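Local coordinates for peptide-binding protein (Photobacterium damsela subsp. piscicida, PDB 6SQX) that cleaves the peptidoglycan of potentially competing bacteria as a secreted NlpC/P60-family endopeptidase, probably by a cysteine-peptidase mechanism, at residues A[112-117]-A[156-161]; A[96-101]-A[126-131]; A[81-86]-A[347-352]; A[257-262]-A[267-272]. One frame throughout, in Å; residues are numbered along the deposited sequence. Where two conformers were deposited one is given.

Contact 1: residues A[112-117]-A[156-161]; sequences LPHTSN and TSDAFY
H114 carries its imidazole away from its own carbonyl carbon (chi1 -84°), which aims the NE2 end of the ring at A159, while D158 swings CG to the side opposite its backbone N and brings its carboxylate up beside the same ring. One hydrogen bond holds the two loops: H114 NE2 donates to A159 O at 2.7 Å. The acceptor is only 5° out of the imidazole plane and the N-H lies in the carbonyl plane, but the N-H...O angle of 145° shows a clear bend. At another point of the ring edge D158 OD2 sits 3.5 Å from H114 CE1, a polar approach rather than a bond, with the carboxylate turned steeply to the ring. F160 adds packing, its CD2 lying 4.0 Å from H114 CD2. Within 156-161, D158 N donates to T156 OG1, an ST turn that shapes the backbone just ahead of A159; D158 OD1 is gripped by the N-H groups of A159 and K109. The contact thus ties the loop leading into helix 118-126, where W118 stacks on H114, to the long loop between strands 149-152 and 177-181.

Contact 2: residues A[96-101]-A[126-131]; sequences DTIRYY and MNLKSF. With EDO (1,2-ethanediol), chain H; EDO (1,2-ethanediol), chain U; EDO (1,2-ethanediol), chain I.
I98 and M126 meet tip to tip, the isoleucine ending in CD1 and the methionine in its thioether. I98 holds CG1 opposite its carbonyl carbon (chi1 -69°) and runs on extended to CD1, so the branch reaches straight out from helix 90-102. M126 goes out in the same sense through CB and CG, then folds at its last torsion (chi3 72°); that bend lays SD and CE together against the tip of I98, with SD 3.7 Å from I98 CD1. L128 supplies the second partner, its CD1 lying 3.7 Å from I98 CD1. This is apolar packing of a helix against the end of the next one and the turn that follows. N127, first to leave helix 118-126, takes a positive phi, and a short 3-10 segment, 128-129, follows it; N127 O accepts from both S130 N and S130 OG, the latter at 3.0 Å. H191 on strand 186-192 of the SH3-type sheet receives this corner, donating to M126 O, while V119 and S123 lie along the flank of I98. Elsewhere on helix 90-102 the side chains are occupied locally. R99 NH1 meets D96 OD1 at 2.6 Å from well above the carboxylate plane, and D96 OD2 has K92 as a further partner. Y100 sets its CD2 over the centre of the Y101 ring, 3.6 Å above that plane, and its OH bonds an ethanediol O1 at 2.7 Å. Another ethanediol donates to T97 OG1, a hydroxyl also bonded to L93 O.

Contact 3: residues A[81-86]-A[347-352]; sequences PNNTQT and ANYAGQ. With EDO (1,2-ethanediol), chain F.
An aromatic side chain laid against a polar turn makes this contact: Y349, on helix 343-349 in the NlpC/P60 region, packs on the loop between strands 76-78 and 87-89, far earlier in the chain. T86 comes in over one ring face as a CH-pi donor, its CG2 4.1 Å from the Y349 ring centroid and 14° off the ring normal, slightly displaced toward the rim. The torsion behind this (chi1 73°) turns CG2 opposite the carbonyl carbon and out to the ring, and tucks OG1 back into its own loop, where it donates to N83 O at 2.9 Å. N83 crosses the tyrosine at about a right angle, with amide and ring planes 85° apart; its ND2 reaches 3.6 Å from Y349 CD1 without forming a bond. Q85 contributes only CB, which lies 3.9 Å from Y349 OH, since the chain bends at chi2 and leads the amide away. The phenol is linked to the loop through water, which is 2.6 Å from Y349 OH and donates to Q85 O at 3.2 Å. T86 itself is well fixed: N83 O also accepts T86 N, and T86 OG1 receives V80 N. N83 OD1 in turn takes the N-H of Q85 at 2.9 Å. The side chain of N83 thereby closes an Asx turn, and the backbone carbonyl of N83 the overlapping type I beta turn across T84 and Q85, a compact turn against which Y349 of the NlpC/P60 domain rests.

Contact 4: residues A[257-262]-A[267-272]; sequences SILPEH and KIPVKD
The flat peptide carbonyl of P260 takes the N-H of K267 from above its plane, 36° out of it, at 2.9 Å from P260 O to K267 N; the N-H itself points almost straight at the oxygen (164°). The two strands form a beta hairpin, strongly twisted: segments 259-262 and 267-271 run at 130° to each other, N-to-C. It belongs to an antiparallel five-stranded sheet whose strand order matches that of the SH3-type sheet earlier in the chain, consistent with a second SH3-like unit. L259 spreads its two methyl branches over the partner strand, CD1 at 4.0 Å from I268 CG2, and CD2 at 3.8 Å from P269 CD, the L259 and P269 side chains crossing at about a right angle. K267 runs extended beyond CG past H262, whose CB lies 4.2 Å from K267 CE, and its NZ ends on the hydroxyl of Y229, a residue that P260 also touches. Proline explains the missing return bond of the P260-K267 pair, having no N-H to give. K267 O is instead buried without a hydrogen-bonding partner in the model, with P260 CD 3.7 Å away and L259 CB at 3.6 Å.

Following the chain from its N terminus, contact 3 opens first, at 81-86, and closes last, at 347-352, so the other three lie within its span; it joins the N-terminal part to the NlpC/P60 region. Contact 2 opens next at 96-101, and before it closes at 126-131 contact 1 has opened at 112-117; contact 1 then closes at 156-161, so these two cross. They also touch in space, F160 CG lying 3.6 Å from Y101 CE1: contact 2 packs helix 90-102 on the end of helix 118-126, and contact 1 ties the loop between those helices to the SH3-type region. Contact 4 follows in series as a local hairpin in a later sheet, its nearest atoms about 14 Å from contact 3.

Contact 1: residues A[112-117]-A[156-161]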
# COMPACT_ATOMS: atom_id res chain seq x y z
N LEU A 112 -6.82 -9.60 24.47
CA LEU A 112 -7.65 -10.56 25.19
C LEU A 112 -8.31 -11.52 24.21
O LEU A 112 -8.58 -11.15 23.06
CB LEU A 112 -8.76 -9.82 25.95
CG LEU A 112 -8.27 -8.92 27.08
CD1 LEU A 112 -9.42 -8.08 27.59
CD2 LEU A 112 -7.72 -9.79 28.21
N PRO A 113 -8.50 -12.76 24.61
CA PRO A 113 -9.18 -13.70 23.72
C PRO A 113 -10.54 -13.15 23.31
O PRO A 113 -11.27 -12.58 24.13
CB PRO A 113 -9.35 -14.96 24.58
CG PRO A 113 -8.41 -14.81 25.72
CD PRO A 113 -8.17 -13.34 25.93
N HIS A 114 -10.87 -13.32 22.04
CA HIS A 114 -12.21 -13.00 21.59
C HIS A 114 -13.24 -13.93 22.22
O HIS A 114 -13.01 -15.14 22.39
CB HIS A 114 -12.31 -13.13 20.07
CG HIS A 114 -11.84 -11.90 19.36
ND1 HIS A 114 -12.46 -10.68 19.50
CD2 HIS A 114 -10.83 -11.71 18.46
CE1 HIS A 114 -11.84 -9.78 18.76
NE2 HIS A 114 -10.84 -10.37 18.13
N THR A 115 -14.39 -13.37 22.56
CA THR A 115 -15.54 -14.18 22.91
C THR A 115 -15.93 -15.08 21.74
O THR A 115 -15.68 -14.76 20.57
CB THR A 115 -16.71 -13.28 23.29
OG1 THR A 115 -17.11 -12.54 22.14
CG2 THR A 115 -16.27 -12.29 24.37
N SER A 116 -16.54 -16.22 22.06
CA SER A 116 -16.85 -17.23 21.05
C SER A 116 -17.84 -16.73 20.00
O SER A 116 -17.84 -17.25 18.87
CB SER A 116 -17.42 -18.47 21.74
OG SER A 116 -18.44 -18.08 22.64
N ASN A 117 -18.66 -15.73 20.32
CA ASN A 117 -19.70 -15.25 19.43
C ASN A 117 -19.44 -13.84 18.90
O ASN A 117 -20.38 -13.17 18.46
CB ASN A 117 -21.03 -15.27 20.18
CG ASN A 117 -21.05 -14.25 21.31
OD1 ASN A 117 -19.99 -13.78 21.76
ND2 ASN A 117 -22.26 -13.89 21.76
N THR A 156 -15.55 -2.83 12.16
CA THR A 156 -15.15 -2.81 13.56
C THR A 156 -13.74 -2.27 13.65
O THR A 156 -12.91 -2.50 12.75
CB THR A 156 -15.19 -4.21 14.21
OG1 THR A 156 -14.83 -4.15 15.61
CG2 THR A 156 -14.25 -5.18 13.50
N SER A 157 -13.49 -1.51 14.72
CA SER A 157 -12.15 -1.08 15.05
C SER A 157 -11.42 -2.10 15.90
O SER A 157 -10.21 -1.93 16.16
CB SER A 157 -12.18 0.28 15.76
OG SER A 157 -12.99 0.21 16.92
N ASP A 158 -12.10 -3.14 16.34
CA ASP A 158 -11.46 -4.17 17.13
C ASP A 158 -10.59 -5.01 16.21
O ASP A 158 -10.84 -5.07 15.00
CB ASP A 158 -12.53 -5.05 17.78
CG ASP A 158 -12.01 -5.79 19.02
OD1 ASP A 158 -10.82 -5.60 19.38
OD2 ASP A 158 -12.79 -6.55 19.64
N ALA A 159 -9.53 -5.59 16.78
CA ALA A 159 -8.53 -6.33 16.03
C ALA A 159 -8.86 -7.81 16.01
O ALA A 159 -9.61 -8.32 16.87
CB ALA A 159 -7.15 -6.16 16.66
N PHE A 160 -8.25 -8.52 15.04
CA PHE A 160 -8.10 -9.98 15.12
C PHE A 160 -6.61 -10.27 14.99
O PHE A 160 -6.06 -10.16 13.88
CB PHE A 160 -8.87 -10.74 14.02
CG PHE A 160 -8.76 -12.23 14.16
CD1 PHE A 160 -7.67 -12.92 13.64
CD2 PHE A 160 -9.71 -12.93 14.85
CE1 PHE A 160 -7.53 -14.29 13.80
CE2 PHE A 160 -9.59 -14.31 15.02
CZ PHE A 160 -8.49 -14.99 14.49
N TYR A 161 -5.99 -10.61 16.12
CA TYR A 161 -4.61 -11.07 16.17
C TYR A 161 -4.57 -12.56 16.41
O TYR A 161 -5.43 -13.12 17.11
CB TYR A 161 -3.88 -10.41 17.34
CG TYR A 161 -3.70 -8.93 17.23
CD1 TYR A 161 -2.86 -8.36 16.24
CD2 TYR A 161 -4.31 -8.09 18.16
CE1 TYR A 161 -2.69 -6.99 16.15
CE2 TYR A 161 -4.10 -6.70 18.12
CZ TYR A 161 -3.32 -6.16 17.09
OH TYR A 161 -3.12 -4.79 17.02

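Contact 2: residues A[96-101]-A[126-131]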
# COMPACT_ATOMS: atom_id res chain seq x y z
N ASP A 96 -17.88 -14.45 2.70
CA ASP A 96 -16.65 -15.20 2.96
C ASP A 96 -15.90 -14.65 4.16
O ASP A 96 -15.31 -15.41 4.93
CB ASP A 96 -15.73 -15.16 1.74
CG ASP A 96 -16.23 -16.01 0.58
OD1 ASP A 96 -17.20 -16.76 0.74
OD2 ASP A 96 -15.62 -15.91 -0.50
N THR A 97 -15.87 -13.32 4.32
CA THR A 97 -15.12 -12.72 5.42
C THR A 97 -15.79 -13.03 6.75
O THR A 97 -15.11 -13.41 7.72
CB THR A 97 -15.00 -11.21 5.19
OG1 THR A 97 -14.36 -10.99 3.93
CG2 THR A 97 -14.18 -10.54 6.30
N ILE A 98 -17.12 -12.92 6.81
CA ILE A 98 -17.84 -13.29 8.02
C ILE A 98 -17.52 -14.74 8.39
O ILE A 98 -17.19 -15.05 9.53
CB ILE A 98 -19.35 -13.09 7.84
CG1 ILE A 98 -19.70 -11.61 7.76
CG2 ILE A 98 -20.12 -13.69 9.01
CD1 ILE A 98 -21.13 -11.35 7.32
N ARG A 99 -17.67 -15.65 7.41
CA ARG A 99 -17.43 -17.07 7.67
C ARG A 99 -16.01 -17.31 8.16
O ARG A 99 -15.78 -18.15 9.04
CB ARG A 99 -17.72 -17.87 6.39
CG ARG A 99 -17.74 -19.38 6.57
CD ARG A 99 -18.27 -20.10 5.32
NE ARG A 99 -17.43 -19.89 4.15
CZ ARG A 99 -17.73 -19.07 3.14
NH1 ARG A 99 -16.88 -18.96 2.12
NH2 ARG A 99 -18.87 -18.39 3.12
N TYR A 100 -15.04 -16.60 7.58
CA TYR A 100 -13.64 -16.82 7.94
C TYR A 100 -13.42 -16.55 9.42
O TYR A 100 -12.72 -17.32 10.10
CB TYR A 100 -12.76 -15.90 7.10
CG TYR A 100 -11.30 -16.14 7.31
CD1 TYR A 100 -10.60 -17.05 6.53
CD2 TYR A 100 -10.59 -15.42 8.27
CE1 TYR A 100 -9.23 -17.25 6.71
CE2 TYR A 100 -9.24 -15.62 8.47
CZ TYR A 100 -8.55 -16.53 7.69
OH TYR A 100 -7.21 -16.71 7.92
N TYR A 101 -13.99 -15.46 9.95
CA TYR A 101 -13.77 -15.12 11.35
C TYR A 101 -14.71 -15.83 12.31
O TYR A 101 -14.35 -16.05 13.48
CB TYR A 101 -13.80 -13.60 11.54
CG TYR A 101 -12.59 -13.01 10.88
CD1 TYR A 101 -11.32 -13.21 11.44
CD2 TYR A 101 -12.68 -12.28 9.69
CE1 TYR A 101 -10.19 -12.70 10.83
CE2 TYR A 101 -11.53 -11.74 9.07
CZ TYR A 101 -10.28 -11.97 9.65
OH TYR A 101 -9.15 -11.48 9.04
N MET A 126 -23.72 -5.61 9.78
CA MET A 126 -23.47 -5.56 8.35
C MET A 126 -24.76 -5.62 7.54
O MET A 126 -24.81 -5.09 6.43
CB MET A 126 -22.53 -6.69 7.92
CG MET A 126 -21.13 -6.50 8.48
SD MET A 126 -20.12 -7.98 8.31
CE MET A 126 -19.77 -8.04 6.55
N ASN A 127 -25.79 -6.27 8.08
CA ASN A 127 -27.13 -6.30 7.47
C ASN A 127 -27.08 -6.62 5.97
O ASN A 127 -27.60 -5.88 5.13
CB ASN A 127 -27.88 -4.99 7.74
CG ASN A 127 -29.32 -5.03 7.24
OD1 ASN A 127 -29.95 -6.09 7.20
ND2 ASN A 127 -29.83 -3.88 6.82
N LEU A 128 -26.43 -7.74 5.64
CA LEU A 128 -26.25 -8.11 4.23
C LEU A 128 -27.53 -8.54 3.53
O LEU A 128 -27.54 -8.60 2.30
CB LEU A 128 -25.19 -9.23 4.09
CG LEU A 128 -23.79 -8.83 4.51
CD1 LEU A 128 -22.82 -9.99 4.33
CD2 LEU A 128 -23.36 -7.60 3.68
N LYS A 129 -28.59 -8.82 4.28
CA LYS A 129 -29.84 -9.16 3.61
C LYS A 129 -30.34 -8.00 2.75
O LYS A 129 -31.11 -8.23 1.79
CB LYS A 129 -30.90 -9.63 4.62
CG LYS A 129 -31.31 -8.56 5.63
CD LYS A 129 -32.51 -9.03 6.45
CE LYS A 129 -33.10 -7.90 7.29
NZ LYS A 129 -32.24 -7.52 8.45
N SER A 130 -29.94 -6.77 3.05
CA SER A 130 -30.36 -5.60 2.28
C SER A 130 -29.32 -5.15 1.26
O SER A 130 -29.46 -4.08 0.68
CB SER A 130 -30.70 -4.45 3.23
OG SER A 130 -29.53 -3.96 3.88
N PHE A 131 -28.30 -5.96 1.00
CA PHE A 131 -27.19 -5.55 0.15
C PHE A 131 -27.62 -5.38 -1.30
O PHE A 131 -28.33 -6.24 -1.84
CB PHE A 131 -26.09 -6.61 0.20
CG PHE A 131 -24.86 -6.26 -0.64
CD1 PHE A 131 -24.82 -6.56 -2.00
CD2 PHE A 131 -23.77 -5.57 -0.08
CE1 PHE A 131 -23.73 -6.21 -2.79
CE2 PHE A 131 -22.68 -5.24 -0.87
CZ PHE A 131 -22.64 -5.55 -2.22
C1 EDO H . -5.64 -14.83 10.35
O1 EDO H . -6.36 -16.08 10.41
C2 EDO H . -4.33 -15.02 9.60
O2 EDO H . -3.55 -16.03 10.30
C1 EDO U . -5.81 -11.78 6.05
O1 EDO U . -4.50 -11.71 5.47
C2 EDO U . -6.08 -13.19 6.55
O2 EDO U . -7.50 -13.35 6.67
C1 EDO I . -12.76 -8.74 1.74
O1 EDO I . -12.77 -8.81 3.18
C2 EDO I . -12.34 -7.34 1.35
O2 EDO I . -12.93 -6.44 2.29

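Contact 3: residues A[81-86]-A[347-352]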
# COMPACT_ATOMS: atom_id res chain seq x y z
N PRO A 81 -8.82 -2.56 -11.96
CA PRO A 81 -10.01 -2.16 -12.74
C PRO A 81 -9.87 -2.55 -14.20
O PRO A 81 -8.80 -2.44 -14.80
CB PRO A 81 -10.03 -0.63 -12.57
CG PRO A 81 -9.49 -0.43 -11.21
CD PRO A 81 -8.37 -1.50 -11.05
N ASN A 82 -10.96 -3.09 -14.74
CA ASN A 82 -11.11 -3.50 -16.14
C ASN A 82 -10.36 -4.76 -16.50
O ASN A 82 -10.49 -5.22 -17.65
CB ASN A 82 -10.75 -2.40 -17.16
CG ASN A 82 -11.65 -1.19 -17.07
OD1 ASN A 82 -11.19 -0.02 -17.03
ND2 ASN A 82 -12.96 -1.45 -17.02
N ASN A 83 -9.64 -5.39 -15.58
CA ASN A 83 -9.03 -6.68 -15.86
C ASN A 83 -9.93 -7.74 -15.22
O ASN A 83 -9.94 -7.90 -14.00
CB ASN A 83 -7.59 -6.75 -15.32
CG ASN A 83 -6.92 -8.05 -15.73
OD1 ASN A 83 -7.60 -9.07 -15.82
ND2 ASN A 83 -5.63 -8.02 -16.02
N THR A 84 -10.70 -8.47 -16.05
CA THR A 84 -11.65 -9.43 -15.49
C THR A 84 -10.99 -10.64 -14.84
O THR A 84 -11.69 -11.39 -14.15
CB THR A 84 -12.65 -9.90 -16.54
OG1 THR A 84 -11.95 -10.54 -17.62
CG2 THR A 84 -13.45 -8.70 -17.04
N GLN A 85 -9.68 -10.83 -14.98
CA GLN A 85 -8.98 -11.83 -14.19
C GLN A 85 -9.00 -11.51 -12.70
O GLN A 85 -8.64 -12.37 -11.89
CB GLN A 85 -7.54 -11.97 -14.66
CG GLN A 85 -7.41 -12.46 -16.11
CD GLN A 85 -7.72 -13.91 -16.34
OE1 GLN A 85 -8.19 -14.65 -15.45
NE2 GLN A 85 -7.45 -14.33 -17.58
N THR A 86 -9.37 -10.28 -12.34
CA THR A 86 -9.32 -9.81 -10.95
C THR A 86 -10.71 -9.45 -10.42
O THR A 86 -10.82 -8.79 -9.37
CB THR A 86 -8.36 -8.61 -10.81
OG1 THR A 86 -8.92 -7.42 -11.37
CG2 THR A 86 -7.03 -8.90 -11.50
N ALA A 347 3.01 -7.96 -8.50
CA ALA A 347 3.96 -8.81 -9.20
C ALA A 347 3.39 -9.32 -10.52
O ALA A 347 4.12 -9.43 -11.51
CB ALA A 347 4.36 -9.99 -8.34
N ASN A 348 2.10 -9.63 -10.54
CA ASN A 348 1.49 -10.26 -11.71
C ASN A 348 0.83 -9.28 -12.68
O ASN A 348 0.70 -9.60 -13.86
CB ASN A 348 0.52 -11.34 -11.25
CG ASN A 348 1.24 -12.57 -10.79
OD1 ASN A 348 1.55 -13.45 -11.60
ND2 ASN A 348 1.52 -12.67 -9.49
N TYR A 349 0.41 -8.10 -12.22
CA TYR A 349 -0.40 -7.22 -13.06
C TYR A 349 0.18 -5.84 -13.28
O TYR A 349 -0.39 -5.07 -14.06
CB TYR A 349 -1.84 -7.10 -12.53
CG TYR A 349 -2.54 -8.45 -12.52
CD1 TYR A 349 -3.07 -9.00 -13.70
CD2 TYR A 349 -2.66 -9.19 -11.35
CE1 TYR A 349 -3.65 -10.24 -13.67
CE2 TYR A 349 -3.22 -10.44 -11.34
CZ TYR A 349 -3.75 -10.95 -12.51
OH TYR A 349 -4.33 -12.20 -12.49
N ALA A 350 1.28 -5.49 -12.61
CA ALA A 350 1.93 -4.24 -12.94
C ALA A 350 2.85 -4.36 -14.15
O ALA A 350 3.35 -3.34 -14.65
CB ALA A 350 2.70 -3.69 -11.73
N GLY A 351 3.12 -5.58 -14.59
CA GLY A 351 3.98 -5.83 -15.73
C GLY A 351 3.98 -7.31 -15.98
O GLY A 351 3.25 -8.05 -15.33
N GLN A 352 4.81 -7.74 -16.94
CA GLN A 352 4.98 -9.16 -17.24
C GLN A 352 5.90 -9.78 -16.19
O GLN A 352 7.09 -9.46 -16.14
CB GLN A 352 5.60 -9.29 -18.63
CG GLN A 352 6.12 -10.66 -18.93
CD GLN A 352 5.01 -11.67 -19.00
OE1 GLN A 352 4.14 -11.58 -19.87
NE2 GLN A 352 5.05 -12.65 -18.09
C1 EDO F . 2.97 1.11 -15.30
O1 EDO F . 1.74 1.74 -15.66
C2 EDO F . 2.77 0.23 -14.08
O2 EDO F . 2.05 -0.97 -14.43
O HOH W 1 -5.84 -13.13 -10.54

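Contact 4: residues A[257-262]-A[267-272]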
# COMPACT_ATOMS: atom_id res chain seq x y z
N SER A 257 -1.73 11.80 -1.27
CA SER A 257 -2.97 12.51 -1.55
C SER A 257 -2.83 13.32 -2.83
O SER A 257 -1.77 13.82 -3.18
CB SER A 257 -3.25 13.52 -0.43
OG SER A 257 -3.31 12.85 0.82
N ILE A 258 -3.95 13.48 -3.53
CA ILE A 258 -4.03 14.18 -4.78
C ILE A 258 -5.23 15.12 -4.66
O ILE A 258 -6.38 14.67 -4.54
CB ILE A 258 -4.16 13.21 -5.97
CG1 ILE A 258 -2.94 12.29 -6.05
CG2 ILE A 258 -4.35 13.96 -7.30
CD1 ILE A 258 -3.21 11.06 -6.99
N LEU A 259 -4.97 16.43 -4.62
CA LEU A 259 -6.01 17.36 -4.24
C LEU A 259 -5.98 18.60 -5.12
O LEU A 259 -4.92 18.96 -5.66
CB LEU A 259 -5.82 17.82 -2.78
CG LEU A 259 -6.00 16.69 -1.74
CD1 LEU A 259 -5.39 17.12 -0.38
CD2 LEU A 259 -7.50 16.35 -1.58
N PRO A 260 -7.12 19.27 -5.30
CA PRO A 260 -7.15 20.51 -6.09
C PRO A 260 -6.36 21.64 -5.43
O PRO A 260 -6.20 21.70 -4.21
CB PRO A 260 -8.65 20.88 -6.13
CG PRO A 260 -9.37 19.58 -5.86
CD PRO A 260 -8.47 18.85 -4.87
N GLU A 261 -5.94 22.58 -6.27
CA GLU A 261 -5.26 23.77 -5.79
C GLU A 261 -5.64 24.94 -6.70
O GLU A 261 -5.73 24.79 -7.93
CB GLU A 261 -3.73 23.52 -5.83
CG GLU A 261 -2.84 24.76 -5.70
CD GLU A 261 -2.50 25.39 -7.05
OE1 GLU A 261 -2.78 26.60 -7.22
OE2 GLU A 261 -1.94 24.69 -7.94
N HIS A 262 -5.91 26.08 -6.09
CA HIS A 262 -6.28 27.28 -6.83
C HIS A 262 -5.55 28.46 -6.20
O HIS A 262 -5.61 28.64 -4.98
CB HIS A 262 -7.80 27.45 -6.76
CG HIS A 262 -8.29 28.70 -7.42
ND1 HIS A 262 -8.44 28.81 -8.78
CD2 HIS A 262 -8.64 29.91 -6.91
CE1 HIS A 262 -8.88 30.02 -9.09
NE2 HIS A 262 -9.01 30.71 -7.97
N LYS A 267 -7.27 22.79 -1.77
CA LYS A 267 -8.67 22.59 -1.41
C LYS A 267 -8.85 21.14 -0.95
O LYS A 267 -8.23 20.21 -1.49
CB LYS A 267 -9.63 22.93 -2.55
CG LYS A 267 -9.54 24.39 -3.03
CD LYS A 267 -10.72 24.73 -3.95
CE LYS A 267 -10.88 26.22 -4.15
NZ LYS A 267 -12.18 26.48 -4.80
N ILE A 268 -9.64 20.95 0.10
CA ILE A 268 -9.88 19.59 0.60
C ILE A 268 -11.39 19.35 0.60
O ILE A 268 -12.17 20.28 0.90
CB ILE A 268 -9.30 19.36 2.00
CG1 ILE A 268 -9.86 20.38 3.00
CG2 ILE A 268 -7.79 19.36 1.99
CD1 ILE A 268 -9.52 20.08 4.47
N PRO A 269 -11.83 18.14 0.29
CA PRO A 269 -13.27 17.84 0.35
C PRO A 269 -13.66 17.65 1.79
O PRO A 269 -12.96 17.00 2.57
CB PRO A 269 -13.38 16.51 -0.40
CG PRO A 269 -12.01 15.84 -0.15
CD PRO A 269 -11.03 17.00 -0.20
N VAL A 270 -14.80 18.24 2.15
CA VAL A 270 -15.35 18.06 3.48
C VAL A 270 -16.81 17.67 3.34
O VAL A 270 -17.47 17.93 2.33
CB VAL A 270 -15.16 19.32 4.37
CG1 VAL A 270 -13.67 19.60 4.61
CG2 VAL A 270 -15.88 20.52 3.74
N LYS A 271 -17.32 16.97 4.37
CA LYS A 271 -18.70 16.48 4.33
C LYS A 271 -19.66 17.58 4.78
O LYS A 271 -19.54 18.09 5.90
CB LYS A 271 -18.83 15.23 5.20
CG LYS A 271 -20.12 14.44 5.04
CD LYS A 271 -19.97 13.13 5.75
CE LYS A 271 -21.09 12.17 5.39
NZ LYS A 271 -20.76 10.82 5.95
N ASP A 272 -20.60 17.93 3.91
CA ASP A 272 -21.59 18.95 4.23
C ASP A 272 -22.74 18.35 5.05
O ASP A 272 -22.80 17.14 5.30
CB ASP A 272 -22.01 19.71 2.95
CG ASP A 272 -23.12 19.01 2.13
OD1 ASP A 272 -23.73 18.02 2.56
OD2 ASP A 272 -23.40 19.50 1.01